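Local coordinates for effector protein HopAB2 (Pseudomonas syringae, PDB 2FD4) that suppresses programmed cell death and immunity in susceptible plants as a virulence factor, its C-terminal domain acting as an E3 ubiquitin ligase, at residues S12-L17 and A117-P122. Residues are numbered along the deposited sequence; the frame is centred on the assembly and turned at random.
Sequences SQFSQL and AFRIVP
Phe14 lays one ring face against the aliphatic shaft of Arg119. Phe14 CG stands anti to the backbone N (chi1 -178°), and the end of the ring comes up to strand 117-121; Arg119 CD sits over its face in a CH-pi contact, 3.4 Å from the Phe14 ring centroid and displaced toward Phe14 CZ, and Arg119 CG touches Phe14 CE1 and CZ. The two side chains cross at about a right angle. The Arg119 chain bends at chi3 (77°), and its guanidinium, turned 67° to the ring, stays over the same face but so high (Arg119 CZ 5.6 Å from the Phe14 ring centroid) that any cation-pi attraction is at most weak. Ser15 contributes its carbonyl: a water donates to Ser15 O and, at 2.7 Å, to Leu17 O, while accepting from Arg119 NH2 at 2.8 Å in the guanidinium plane. This water ties the arginine to the backbone at the end of the 3-10 turn. Leu17 points at the strand, CD1 packing on Ala117 CB at 3.8 Å and CD2 lying 3.6 Å from Ala117 O; Ile62 of strand 61-65 touches Phe14, Leu17 and Ala117 alike. Just beyond Leu17 the chain enters strand 18-21, which pairs parallel with 117-121; through Phe14 and Leu17 the 3-10 turn packs against the small mixed sheet of this U-box/RING-like E3 ligase domain.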
loop_
_atom_site.group_PDB
_atom_site.type_symbol
_atom_site.label_atom_id
_atom_site.label_comp_id
_atom_site.label_asym_id
_atom_site.label_seq_id
_atom_site.Cartn_x
_atom_site.Cartn_y
_atom_site.Cartn_z
ATOM N N SER A 12 -6.267 6.916 -5.316
ATOM C CA SER A 12 -6.048 8.363 -5.427
ATOM C C SER A 12 -5.489 8.995 -4.108
ATOM O O SER A 12 -5.006 10.116 -4.106
ATOM C CB SER A 12 -7.298 9.098 -5.872
ATOM O OG SER A 12 -8.248 9.155 -4.806
ATOM N N GLN A 13 -5.512 8.257 -3.007
ATOM C CA GLN A 13 -4.898 8.748 -1.748
ATOM C C GLN A 13 -3.393 8.511 -1.602
ATOM O O GLN A 13 -2.755 8.977 -0.650
ATOM C CB GLN A 13 -5.622 8.124 -0.568
ATOM C CG GLN A 13 -7.008 8.642 -0.436
ATOM C CD GLN A 13 -7.736 8.079 0.749
ATOM O OE1 GLN A 13 -7.318 8.289 1.893
ATOM N NE2 GLN A 13 -8.835 7.365 0.500
ATOM N N PHE A 14 -2.810 7.796 -2.548
ATOM C CA PHE A 14 -1.401 7.414 -2.508
ATOM C C PHE A 14 -0.513 8.576 -2.174
ATOM O O PHE A 14 0.294 8.477 -1.277
ATOM C CB PHE A 14 -1.013 6.797 -3.829
ATOM C CG PHE A 14 0.397 6.309 -3.899
ATOM C CD1 PHE A 14 0.829 5.280 -3.058
ATOM C CD2 PHE A 14 1.286 6.833 -4.822
ATOM C CE1 PHE A 14 2.062 4.810 -3.103
ATOM C CE2 PHE A 14 2.539 6.345 -4.906
ATOM C CZ PHE A 14 2.949 5.308 -4.066
ATOM N N SER A 15 -0.653 9.687 -2.884
ATOM C CA SER A 15 0.217 10.877 -2.674
ATOM C C SER A 15 0.085 11.642 -1.350
ATOM O O SER A 15 0.899 12.510 -1.076
ATOM C CB SER A 15 0.008 11.868 -3.811
ATOM O OG SER A 15 0.458 11.289 -4.972
ATOM N N GLN A 16 -0.975 11.363 -0.615
ATOM C CA GLN A 16 -1.245 11.949 0.679
ATOM C C GLN A 16 -0.822 11.118 1.847
ATOM O O GLN A 16 -1.007 11.497 2.994
ATOM C CB GLN A 16 -2.745 12.179 0.779
ATOM C CG GLN A 16 -3.241 13.032 -0.330
ATOM C CD GLN A 16 -4.702 12.987 -0.557
ATOM O OE1 GLN A 16 -5.299 11.947 -0.794
ATOM N NE2 GLN A 16 -5.308 14.189 -0.567
ATOM N N LEU A 17 -0.325 9.938 1.569
ATOM C CA LEU A 17 -0.002 8.993 2.631
ATOM C C LEU A 17 1.185 9.482 3.387
ATOM O O LEU A 17 2.058 10.151 2.838
ATOM C CB LEU A 17 0.287 7.624 2.044
ATOM C CG LEU A 17 -0.883 6.863 1.400
ATOM C CD1 LEU A 17 -0.386 5.512 0.912
ATOM C CD2 LEU A 17 -1.999 6.661 2.308
ATOM N N ALA A 117 -1.946 2.705 5.564
ATOM C CA ALA A 117 -1.005 2.597 4.422
ATOM C C ALA A 117 0.084 3.676 4.480
ATOM O O ALA A 117 -0.190 4.831 4.833
ATOM C CB ALA A 117 -1.732 2.656 3.101
ATOM N N PHE A 118 1.304 3.257 4.141
ATOM C CA PHE A 118 2.497 4.136 4.125
ATOM C C PHE A 118 3.093 4.049 2.732
ATOM O O PHE A 118 3.262 2.954 2.193
ATOM C CB PHE A 118 3.488 3.639 5.159
ATOM C CG PHE A 118 2.983 3.803 6.538
ATOM C CD1 PHE A 118 3.236 4.972 7.229
ATOM C CD2 PHE A 118 2.198 2.824 7.132
ATOM C CE1 PHE A 118 2.743 5.169 8.501
ATOM C CE2 PHE A 118 1.682 3.013 8.411
ATOM C CZ PHE A 118 1.966 4.193 9.098
ATOM N N ARG A 119 3.281 5.185 2.074
ATOM C CA ARG A 119 3.956 5.218 0.784
ATOM C C ARG A 119 5.478 5.115 0.919
ATOM O O ARG A 119 6.100 5.849 1.704
ATOM C CB ARG A 119 3.544 6.508 0.044
ATOM C CG ARG A 119 4.302 6.729 -1.200
ATOM C CD ARG A 119 3.639 7.760 -2.055
ATOM N NE ARG A 119 3.893 9.066 -1.559
ATOM C CZ ARG A 119 4.940 9.835 -1.859
ATOM N NH1 ARG A 119 5.903 9.456 -2.723
ATOM N NH2 ARG A 119 5.040 11.020 -1.289
ATOM N N ILE A 120 6.088 4.164 0.180
ATOM C CA ILE A 120 7.528 3.985 0.264
ATOM C C ILE A 120 8.224 4.889 -0.766
ATOM O O ILE A 120 7.910 4.847 -1.963
ATOM C CB ILE A 120 7.942 2.520 0.074
ATOM C CG1 ILE A 120 7.074 1.586 0.927
ATOM C CG2 ILE A 120 9.424 2.327 0.440
ATOM C CD1 ILE A 120 6.883 2.040 2.366
ATOM N N VAL A 121 9.129 5.714 -0.268
ATOM C CA VAL A 121 9.886 6.673 -1.068
ATOM C C VAL A 121 11.388 6.369 -1.039
ATOM O O VAL A 121 11.879 5.670 -0.147
ATOM C CB VAL A 121 9.667 8.123 -0.573
ATOM C CG1 VAL A 121 8.179 8.482 -0.618
ATOM C CG2 VAL A 121 10.220 8.329 0.838
ATOM N N PRO A 122 12.123 6.859 -2.043
ATOM C CA PRO A 122 13.593 6.786 -1.965
ATOM C C PRO A 122 14.211 7.620 -0.817
ATOM O O PRO A 122 13.607 8.614 -0.368
ATOM C CB PRO A 122 14.045 7.322 -3.327
ATOM C CG PRO A 122 12.861 7.344 -4.195
ATOM C CD PRO A 122 11.671 7.483 -3.297
HETATM O O HOH W 1 3.036 11.261 0.604
#